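Local atomic coordinates of PcaV transcriptional regulator (Streptomyces coelicolor, PDB entry 4G9Y), a protein that probably binds DNA as a dimeric MarR-family transcription factor with a winged helix-turn-helix, and takes up 3,4-dihydroxybenzoate as a ligand. Residues V119-A122 with E128-V131; Y25-T30 with A114-V119; T99-G102 with R107-G110. One frame throughout, in Å; residues are numbered along the deposited sequence.

Interaction 1 (V119-A122 with E128-V131)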
ATOM      1  N   VAL A 119      15.460   2.511 -13.148  1.00 15.69           N
ATOM      2  CA  VAL A 119      14.869   1.346 -13.808  1.00 27.21           C
ATOM      3  C   VAL A 119      13.327   1.306 -13.709  1.00 26.57           C
ATOM      4  O   VAL A 119      12.635   0.967 -14.669  1.00 24.83           O
ATOM      5  CB  VAL A 119      15.515   0.035 -13.283  1.00 23.84           C
ATOM      6  CG1 VAL A 119      14.733  -1.196 -13.730  1.00 27.91           C
ATOM      7  CG2 VAL A 119      16.967  -0.050 -13.730  1.00 27.42           C
ATOM      8  N   PHE A 120      12.787   1.661 -12.550  1.00 18.95           N
ATOM      9  CA  PHE A 120      11.335   1.757 -12.360  1.00 17.82           C
ATOM     10  C   PHE A 120      10.632   2.677 -13.382  1.00 19.77           C
ATOM     11  O   PHE A 120       9.549   2.351 -13.901  1.00 17.05           O
ATOM     12  CB  PHE A 120      11.057   2.250 -10.929  1.00 17.98           C
ATOM     13  CG  PHE A 120       9.602   2.255 -10.535  1.00 16.68           C
ATOM     14  CD1 PHE A 120       8.897   1.069 -10.413  1.00 18.70           C
ATOM     15  CD2 PHE A 120       8.960   3.445 -10.233  1.00 13.24           C
ATOM     16  CE1 PHE A 120       7.564   1.069 -10.009  1.00 16.19           C
ATOM     17  CE2 PHE A 120       7.613   3.463  -9.837  1.00 21.13           C
ATOM     18  CZ  PHE A 120       6.917   2.271  -9.718  1.00 20.84           C
ATOM     19  N   LEU A 121      11.241   3.828 -13.654  1.00 15.35           N
ATOM     20  CA  LEU A 121      10.683   4.817 -14.574  1.00 16.39           C
ATOM     21  C   LEU A 121      11.136   4.606 -16.025  1.00 18.19           C
ATOM     22  O   LEU A 121      10.646   5.267 -16.934  1.00 19.33           O
ATOM     23  CB  LEU A 121      11.083   6.223 -14.124  1.00 17.42           C
ATOM     24  CG  LEU A 121      10.469   6.648 -12.779  1.00 28.53           C
ATOM     25  CD1 LEU A 121      10.873   8.058 -12.409  1.00 33.74           C
ATOM     26  CD2 LEU A 121       8.973   6.526 -12.844  1.00 21.86           C
ATOM     27  N   ALA A 122      12.060   3.676 -16.235  1.00 24.39           N
ATOM     28  CA  ALA A 122      12.680   3.482 -17.557  1.00 31.46           C
ATOM     29  C   ALA A 122      11.798   3.123 -18.785  1.00 22.89           C
ATOM     30  O   ALA A 122      12.214   3.385 -19.905  1.00 25.23           O
ATOM     31  CB  ALA A 122      13.836   2.514 -17.459  1.00 31.28           C
ATOM     32  N   GLU A 128       7.576  11.621 -20.952  1.00 22.96           N
ATOM     33  CA  GLU A 128       6.481  10.888 -20.320  1.00 22.92           C
ATOM     34  C   GLU A 128       6.653  10.792 -18.808  1.00 19.98           C
ATOM     35  O   GLU A 128       5.669  10.742 -18.083  1.00 19.29           O
ATOM     36  CB  GLU A 128       6.362   9.481 -20.906  1.00 17.81           C
ATOM     37  CG  GLU A 128       6.063   9.458 -22.390  1.00 21.08           C
ATOM     38  CD  GLU A 128       5.976   8.046 -22.934  1.00 25.51           C
ATOM     39  OE1 GLU A 128       6.957   7.285 -22.769  1.00 28.54           O
ATOM     40  OE2 GLU A 128       4.923   7.688 -23.510  1.00 27.93           O
ATOM     41  N   GLN A 129       7.897  10.713 -18.342  1.00 18.06           N
ATOM     42  CA  GLN A 129       8.159  10.666 -16.903  1.00 18.71           C
ATOM     43  C   GLN A 129       7.674  11.955 -16.239  1.00 17.08           C
ATOM     44  O   GLN A 129       7.108  11.919 -15.162  1.00 21.65           O
ATOM     45  CB  GLN A 129       9.640  10.415 -16.601  1.00 19.11           C
ATOM     46  CG  GLN A 129      10.155   9.072 -17.148  1.00 22.44           C
ATOM     47  CD  GLN A 129      11.628   8.816 -16.851  1.00 29.70           C
ATOM     48  OE1 GLN A 129      12.196   9.379 -15.913  1.00 33.02           O
ATOM     49  NE2 GLN A 129      12.251   7.948 -17.649  1.00 23.16           N
ATOM     50  N   ALA A 130       7.870  13.092 -16.891  1.00 20.12           N
ATOM     51  CA  ALA A 130       7.392  14.348 -16.320  1.00 24.24           C
ATOM     52  C   ALA A 130       5.866  14.374 -16.280  1.00 26.28           C
ATOM     53  O   ALA A 130       5.273  14.870 -15.326  1.00 20.84           O
ATOM     54  CB  ALA A 130       7.932  15.541 -17.098  1.00 21.07           C
ATOM     55  N   VAL A 131       5.226  13.841 -17.317  1.00 19.08           N
ATOM     56  CA  VAL A 131       3.764  13.734 -17.318  1.00 18.42           C
ATOM     57  C   VAL A 131       3.269  12.782 -16.219  1.00 19.99           C
ATOM     58  O   VAL A 131       2.307  13.097 -15.499  1.00 17.56           O
ATOM     59  CB  VAL A 131       3.226  13.322 -18.713  1.00 20.53           C
ATOM     60  CG1 VAL A 131       1.768  12.870 -18.635  1.00 16.82           C
ATOM     61  CG2 VAL A 131       3.349  14.497 -19.677  1.00 25.79           C
TER

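Interaction 2 (Y25-T30 with A114-V119)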
ATOM      1  N   TYR A  25       7.539  -1.892  -4.622  1.00 16.92           N
ATOM      2  CA  TYR A  25       7.961  -2.730  -3.496  1.00 20.52           C
ATOM      3  C   TYR A  25       8.707  -3.963  -3.999  1.00 22.47           C
ATOM      4  O   TYR A  25       9.724  -4.365  -3.426  1.00 22.77           O
ATOM      5  CB  TYR A  25       6.736  -3.141  -2.663  1.00 18.56           C
ATOM      6  CG  TYR A  25       7.030  -4.057  -1.494  1.00 28.25           C
ATOM      7  CD1 TYR A  25       6.864  -5.431  -1.601  1.00 32.71           C
ATOM      8  CD2 TYR A  25       7.460  -3.538  -0.273  1.00 32.52           C
ATOM      9  CE1 TYR A  25       7.127  -6.269  -0.523  1.00 36.91           C
ATOM     10  CE2 TYR A  25       7.722  -4.360   0.803  1.00 34.85           C
ATOM     11  CZ  TYR A  25       7.557  -5.724   0.674  1.00 38.54           C
ATOM     12  OH  TYR A  25       7.817  -6.542   1.747  1.00 40.71           O
ATOM     13  N   LEU A  26       8.214  -4.551  -5.083  1.00 24.54           N
ATOM     14  CA  LEU A  26       8.894  -5.693  -5.705  1.00 21.35           C
ATOM     15  C   LEU A  26      10.303  -5.319  -6.171  1.00 25.75           C
ATOM     16  O   LEU A  26      11.255  -6.064  -5.946  1.00 25.92           O
ATOM     17  CB  LEU A  26       8.069  -6.247  -6.877  1.00 19.99           C
ATOM     18  CG  LEU A  26       8.748  -7.312  -7.746  1.00 33.67           C
ATOM     19  CD1 LEU A  26       8.911  -8.613  -6.983  1.00 40.87           C
ATOM     20  CD2 LEU A  26       7.991  -7.535  -9.054  1.00 34.04           C
ATOM     21  N   LEU A  27      10.448  -4.161  -6.808  1.00 22.60           N
ATOM     22  CA  LEU A  27      11.766  -3.756  -7.297  1.00 21.83           C
ATOM     23  C   LEU A  27      12.717  -3.407  -6.160  1.00 24.60           C
ATOM     24  O   LEU A  27      13.920  -3.633  -6.262  1.00 26.50           O
ATOM     25  CB  LEU A  27      11.663  -2.576  -8.264  1.00 24.14           C
ATOM     26  CG  LEU A  27      11.349  -2.887  -9.729  1.00 31.31           C
ATOM     27  CD1 LEU A  27      11.741  -1.688 -10.574  1.00 29.62           C
ATOM     28  CD2 LEU A  27      12.076  -4.142 -10.210  1.00 26.27           C
ATOM     29  N   TRP A  28      12.185  -2.853  -5.076  1.00 20.91           N
ATOM     30  CA  TRP A  28      13.021  -2.615  -3.901  1.00 21.93           C
ATOM     31  C   TRP A  28      13.626  -3.925  -3.433  1.00 26.07           C
ATOM     32  O   TRP A  28      14.820  -4.014  -3.139  1.00 25.44           O
ATOM     33  CB  TRP A  28      12.235  -1.983  -2.753  1.00 21.93           C
ATOM     34  CG  TRP A  28      13.105  -1.738  -1.502  1.00 22.18           C
ATOM     35  CD1 TRP A  28      13.478  -2.658  -0.550  1.00 27.03           C
ATOM     36  CD2 TRP A  28      13.692  -0.492  -1.103  1.00 20.56           C
ATOM     37  NE1 TRP A  28      14.261  -2.051   0.415  1.00 25.63           N
ATOM     38  CE2 TRP A  28      14.404  -0.723   0.094  1.00 23.70           C
ATOM     39  CE3 TRP A  28      13.664   0.810  -1.639  1.00 19.50           C
ATOM     40  CZ2 TRP A  28      15.093   0.287   0.754  1.00 19.10           C
ATOM     41  CZ3 TRP A  28      14.353   1.810  -0.977  1.00 17.43           C
ATOM     42  CH2 TRP A  28      15.059   1.544   0.205  1.00 17.05           C
ATOM     43  N   ASN A  29      12.795  -4.951  -3.360  1.00 26.05           N
ATOM     44  CA  ASN A  29      13.248  -6.227  -2.853  1.00 25.35           C
ATOM     45  C   ASN A  29      14.199  -6.954  -3.804  1.00 31.56           C
ATOM     46  O   ASN A  29      15.103  -7.659  -3.364  1.00 39.14           O
ATOM     47  CB  ASN A  29      12.060  -7.103  -2.420  1.00 28.76           C
ATOM     48  CG  ASN A  29      11.509  -6.681  -1.072  1.00 38.84           C
ATOM     49  OD1 ASN A  29      12.008  -7.105  -0.032  1.00 46.46           O
ATOM     50  ND2 ASN A  29      10.519  -5.795  -1.079  1.00 35.71           N
ATOM     51  N   THR A  30      14.037  -6.756  -5.104  1.00 31.53           N
ATOM     52  CA  THR A  30      14.911  -7.455  -6.039  1.00 35.60           C
ATOM     53  C   THR A  30      16.161  -6.645  -6.407  1.00 32.58           C
ATOM     54  O   THR A  30      17.186  -7.212  -6.736  1.00 28.42           O
ATOM     55  CB  THR A  30      14.168  -7.881  -7.315  1.00 35.30           C
ATOM     56  OG1 THR A  30      13.670  -6.724  -7.967  1.00 31.41           O
ATOM     57  CG2 THR A  30      12.991  -8.806  -6.991  1.00 40.87           C
ATOM     58  N   ALA A 114      19.108   4.586  -6.243  1.00 25.62           N
ATOM     59  CA  ALA A 114      19.130   5.499  -7.379  1.00 27.22           C
ATOM     60  C   ALA A 114      18.974   4.725  -8.692  1.00 26.85           C
ATOM     61  O   ALA A 114      18.226   5.125  -9.587  1.00 23.94           O
ATOM     62  CB  ALA A 114      20.430   6.314  -7.384  1.00 26.39           C
ATOM     63  N   ARG A 115      19.680   3.610  -8.796  1.00 21.79           N
ATOM     64  CA  ARG A 115      19.598   2.771  -9.977  1.00 23.27           C
ATOM     65  C   ARG A 115      18.204   2.153 -10.098  1.00 27.74           C
ATOM     66  O   ARG A 115      17.628   2.069 -11.197  1.00 21.76           O
ATOM     67  CB  ARG A 115      20.682   1.688  -9.927  1.00 34.43           C
ATOM     68  CG  ARG A 115      20.852   0.888 -11.210  1.00 48.43           C
ATOM     69  CD  ARG A 115      22.308   0.882 -11.677  0.50 54.91           C
ATOM     70  NE  ARG A 115      23.207   0.303 -10.681  0.50 54.85           N
ATOM     71  CZ  ARG A 115      24.171   0.969 -10.049  0.50 47.58           C
ATOM     72  NH1 ARG A 115      24.388   2.255 -10.302  0.50 36.85           N
ATOM     73  NH2 ARG A 115      24.926   0.341  -9.160  0.50 49.22           N
ATOM     74  N   MET A 116      17.660   1.724  -8.966  1.00 18.98           N
ATOM     75  CA  MET A 116      16.365   1.061  -8.962  1.00 21.42           C
ATOM     76  C   MET A 116      15.255   1.992  -9.429  1.00 20.09           C
ATOM     77  O   MET A 116      14.411   1.607 -10.239  1.00 21.47           O
ATOM     78  CB  MET A 116      16.039   0.499  -7.577  1.00 20.10           C
ATOM     79  CG  MET A 116      14.699  -0.216  -7.525  1.00 22.10           C
ATOM     80  SD  MET A 116      13.360   0.921  -7.094  1.00 25.89           S
ATOM     81  CE  MET A 116      13.779   1.354  -5.394  1.00 18.38           C
ATOM     82  N   ASN A 117      15.246   3.215  -8.916  1.00 16.02           N
ATOM     83  CA  ASN A 117      14.237   4.185  -9.331  1.00 17.90           C
ATOM     84  C   ASN A 117      14.356   4.613 -10.795  1.00 22.27           C
ATOM     85  O   ASN A 117      13.358   4.904 -11.440  1.00 20.41           O
ATOM     86  CB  ASN A 117      14.237   5.402  -8.407  1.00 18.86           C
ATOM     87  CG  ASN A 117      13.565   5.107  -7.097  1.00 22.61           C
ATOM     88  OD1 ASN A 117      12.496   4.479  -7.059  1.00 24.87           O
ATOM     89  ND2 ASN A 117      14.194   5.513  -6.008  1.00 20.70           N
ATOM     90  N   GLN A 118      15.572   4.642 -11.316  1.00 25.95           N
ATOM     91  CA  GLN A 118      15.774   4.901 -12.739  1.00 25.95           C
ATOM     92  C   GLN A 118      15.206   3.745 -13.575  1.00 26.38           C
ATOM     93  O   GLN A 118      14.539   3.963 -14.579  1.00 23.23           O
ATOM     94  CB  GLN A 118      17.264   5.121 -13.027  1.00 30.12           C
ATOM     95  CG  GLN A 118      17.697   4.697 -14.419  1.00 52.31           C
ATOM     96  CD  GLN A 118      19.105   5.151 -14.750  1.00 71.38           C
ATOM     97  OE1 GLN A 118      19.800   5.724 -13.908  1.00 73.05           O
ATOM     98  NE2 GLN A 118      19.534   4.901 -15.983  1.00 80.01           N
ATOM     99  N   VAL A 119      15.460   2.511 -13.148  1.00 15.69           N
ATOM    100  CA  VAL A 119      14.869   1.346 -13.808  1.00 27.21           C
ATOM    101  C   VAL A 119      13.327   1.306 -13.709  1.00 26.57           C
ATOM    102  O   VAL A 119      12.635   0.967 -14.669  1.00 24.83           O
ATOM    103  CB  VAL A 119      15.515   0.035 -13.283  1.00 23.84           C
ATOM    104  CG1 VAL A 119      14.733  -1.196 -13.730  1.00 27.91           C
ATOM    105  CG2 VAL A 119      16.967  -0.050 -13.730  1.00 27.42           C
TER

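Interaction 3 (T99-G102 with R107-G110)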
ATOM      1  N   THR A  99      26.605   3.455  13.140  1.00 20.50           N
ATOM      2  CA  THR A  99      27.925   2.882  13.339  1.00 22.45           C
ATOM      3  C   THR A  99      28.678   3.048  12.030  1.00 23.54           C
ATOM      4  O   THR A  99      28.084   3.447  11.028  1.00 19.01           O
ATOM      5  CB  THR A  99      27.822   1.388  13.655  1.00 19.51           C
ATOM      6  OG1 THR A  99      27.193   0.713  12.553  1.00 18.83           O
ATOM      7  CG2 THR A  99      26.997   1.163  14.919  1.00 17.55           C
ATOM      8  N   ASP A 100      29.973   2.750  12.022  1.00 19.64           N
ATOM      9  CA  ASP A 100      30.729   2.731  10.758  1.00 22.23           C
ATOM     10  C   ASP A 100      30.071   1.840   9.696  1.00 28.68           C
ATOM     11  O   ASP A 100      30.013   2.199   8.519  1.00 26.38           O
ATOM     12  CB  ASP A 100      32.176   2.275  10.978  1.00 31.02           C
ATOM     13  CG  ASP A 100      32.951   3.201  11.908  1.00 33.21           C
ATOM     14  OD1 ASP A 100      32.458   4.302  12.216  1.00 35.47           O
ATOM     15  OD2 ASP A 100      34.066   2.831  12.325  1.00 32.00           O
ATOM     16  N   GLU A 101      29.577   0.675  10.099  1.00 21.23           N
ATOM     17  CA  GLU A 101      28.921  -0.210   9.141  1.00 20.91           C
ATOM     18  C   GLU A 101      27.561   0.338   8.687  1.00 22.93           C
ATOM     19  O   GLU A 101      27.172   0.161   7.532  1.00 22.63           O
ATOM     20  CB  GLU A 101      28.818  -1.641   9.700  1.00 21.84           C
ATOM     21  CG  GLU A 101      28.159  -2.678   8.778  1.00 20.72           C
ATOM     22  CD  GLU A 101      28.860  -2.871   7.428  1.00 27.18           C
ATOM     23  OE1 GLU A 101      29.948  -2.304   7.194  1.00 28.61           O
ATOM     24  OE2 GLU A 101      28.305  -3.613   6.589  1.00 29.65           O
ATOM     25  N   GLY A 102      26.849   1.025   9.579  1.00 23.57           N
ATOM     26  CA  GLY A 102      25.583   1.645   9.205  1.00 21.93           C
ATOM     27  C   GLY A 102      25.802   2.707   8.138  1.00 19.17           C
ATOM     28  O   GLY A 102      25.010   2.849   7.215  1.00 20.46           O
ATOM     29  N   ARG A 107      25.428   4.110   2.375  1.00 20.19           N
ATOM     30  CA  ARG A 107      26.057   4.484   1.115  1.00 19.10           C
ATOM     31  C   ARG A 107      25.810   3.473  -0.010  1.00 23.60           C
ATOM     32  O   ARG A 107      25.461   3.863  -1.123  1.00 23.45           O
ATOM     33  CB  ARG A 107      27.569   4.687   1.295  1.00 21.19           C
ATOM     34  CG  ARG A 107      28.227   5.408   0.122  1.00 35.48           C
ATOM     35  CD  ARG A 107      29.750   5.325   0.180  1.00 46.74           C
ATOM     36  NE  ARG A 107      30.250   5.273   1.555  1.00 66.24           N
ATOM     37  CZ  ARG A 107      30.812   4.198   2.111  1.00 74.27           C
ATOM     38  NH1 ARG A 107      31.231   4.248   3.370  1.00 74.96           N
ATOM     39  NH2 ARG A 107      30.954   3.073   1.409  1.00 72.48           N
ATOM     40  N   ARG A 108      26.008   2.185   0.265  1.00 24.92           N
ATOM     41  CA  ARG A 108      25.813   1.160  -0.758  1.00 24.48           C
ATOM     42  C   ARG A 108      24.353   1.107  -1.211  1.00 22.81           C
ATOM     43  O   ARG A 108      24.073   1.000  -2.405  1.00 27.10           O
ATOM     44  CB  ARG A 108      26.264  -0.228  -0.270  1.00 24.06           C
ATOM     45  CG  ARG A 108      27.740  -0.290   0.143  1.00 39.63           C
ATOM     46  CD  ARG A 108      28.254  -1.727   0.242  0.50 46.09           C
ATOM     47  NE  ARG A 108      27.415  -2.574   1.087  0.50 47.49           N
ATOM     48  CZ  ARG A 108      27.754  -2.993   2.303  0.50 48.18           C
ATOM     49  NH1 ARG A 108      28.922  -2.648   2.826  0.50 50.52           N
ATOM     50  NH2 ARG A 108      26.927  -3.767   2.994  0.50 45.56           N
ATOM     51  N   LEU A 109      23.426   1.169  -0.259  1.00 20.97           N
ATOM     52  CA  LEU A 109      22.005   1.107  -0.603  1.00 20.52           C
ATOM     53  C   LEU A 109      21.575   2.328  -1.414  1.00 24.69           C
ATOM     54  O   LEU A 109      20.792   2.198  -2.341  1.00 23.09           O
ATOM     55  CB  LEU A 109      21.133   0.951   0.642  1.00 20.21           C
ATOM     56  CG  LEU A 109      21.322  -0.405   1.341  1.00 25.99           C
ATOM     57  CD1 LEU A 109      20.446  -0.520   2.556  1.00 24.67           C
ATOM     58  CD2 LEU A 109      21.078  -1.576   0.400  1.00 30.90           C
ATOM     59  N   GLY A 110      22.094   3.505  -1.062  1.00 22.94           N
ATOM     60  CA  GLY A 110      21.795   4.725  -1.796  1.00 23.58           C
ATOM     61  C   GLY A 110      22.069   4.605  -3.292  1.00 27.41           C
ATOM     62  O   GLY A 110      21.256   5.010  -4.135  1.00 25.96           O
TER

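Interaction 1 (V119-A122 with E128-V131)
The aliphatic root of L121 meets the flat amide end of Q129 where the chain turns from helix 100-121 into helix 126-144. The CA of L121 and the CA of Q129 lie 6.8 Å from each other, and the side chain of Q129 spans the space between them. Its CG lies beside the backbone N (chi1 -61°) and the chain then runs straight out (chi2 180°), which carries the amide up to the leucine. The close side is apolar against polar: CB of L121 touches OE1 of Q129 at 3.8 Å, and CD1 of L121 stands 4.0 Å from the same OE1. NE2 of Q129 also comes within 3.2 Å of O of L121, but the angle is poor and no hydrogen bond forms; NE2 gives one of its N-H groups to O of L124 in the intervening turn. That bond probably does most to set how the amide is turned. On the loose side A122 is exposed and its CB points away; its CA comes only to 4.5 Å from NE2 of Q129. L121 itself is buried, its side chain also packing on F132 and F133 of helix 126-144 and on P13 of the second subunit. Next to it F120 presses on L20 of helix 13-31 and meets H24 edge to face, so the C-terminal end of helix 100-121 sits against helix 13-31, helix 126-144 and the partner subunit.

Interaction 2 (Y25-T30 with A114-V119)
On the helix that offers L27 and W28 to M116, the carbonyl oxygen of Y25 is gripped twice, by the backbone and the side chain of N29. N of N29 makes the usual helical bond to O of Y25, while ND2 of N29 reaches that O at 2.9 Å with an N-H...O angle of 161°. The two donors come from opposite faces of the carbonyl plane, ND2 being well above it. The same ND2 lies 3.3 Å above the plane of the Y25 ring, over its centre, so it bonds to the carbonyl while also covering the ring, on the face of the helix turned from the contact.

Across the interface no hydrogen bond forms and the side-chain contacts are apolar; CG of M116 also lies 3.7 Å from O of L27. M116 has CG anti to the backbone N (chi1 -179°) and then bends at both later torsions, folding its thioether between L27 and W28. CG of M116 packs on CB of L27 at 3.9 Å, and SD of M116 stays near that CB at 4.1 Å. Its methyl goes the other way: CE of M116 meets CE3 of W28 at 3.8 Å, coming obliquely to the indole. L27 reaches further along with CD1, 4.4 Å from CG1 of V119, a lighter touch at the rim. The indole is pinned by a bond from NE1 of W28 to O of T36 and packs on S38 and Y41. N117 OD1 is hydrogen-bonded to NE2 of H24, a residue whose side chain also touches M116.

The short helix segments run roughly antiparallel, 140° between directions, their axes 10.0 Å apart at closest approach. H24 and S38 bind 3,4-dihydroxybenzoate in this protein, so M116 and W28, which touch them, probably help to wall the ligand pocket, consistent with the effector site of MarR-type regulators.

Interaction 3 (T99-G102 with R107-G110)
E101 and R108 face each other along one side of the same helix, seven residues and about two turns apart. OE2 of E101 stands 3.9 Å from NH2 of R108, a long salt bridge, and equally 3.9 Å from NH1 of R108. The carboxylate oxygen therefore sits off the edge of the guanidinium, near its plane and between the two terminal nitrogens, although the two flat groups are turned 46° against each other. No hydrogen bond spans the gap.

E101 leaves with CG anti to the backbone N and then bends at chi2 (59°), which swings the carboxylate forward along the helix; R108 bends at chi3 and brings its guanidinium back toward it. The other carboxylate oxygen, OE1 of E101, has its stronger polar partner in R104, through a salt bridge to NH1, so each oxygen has an arginine to face. The E101 side chain also touches L81.

Further out, T99 is the N-cap residue of the helix. Its OG1 caps the first turn by accepting from N of G102 at 3.0 Å, with an N-H...O angle of 154°, and is also hydrogen-bonded to O of G80. Backbone bonds between T99 and L81 tie this end to the chain just ahead of strand 82-86.

Chemically, this is a surface acid paired mainly with R104 and, more loosely, with R108. E101 lies in the first turn, where the helix N terminus and two nearby positive charges would probably favour its ionised form, while the 3.9 Å separation suggests that R108 adds attraction without a direct hydrogen bond.

Starting from the N terminus, helix 13-31 supplies the first half of interaction 2, and the chain then runs through the winged helix-turn-helix before anything closes. Helix 100-121 follows: interaction 3 opens and shuts within it, entirely inside the long span that interaction 2 encloses, and residues 114-119 then complete interaction 2. V119 is shared with interaction 1, which begins where interaction 2 ends and closes a short turn onto helix 126-144; no loops cross. Interactions 1 and 2 also touch, through F120 and L27, whereas interaction 3 lies about 27 Å from interaction 1 between centres. Helix 100-121 thus joins the wing end to the helices that meet the second subunit.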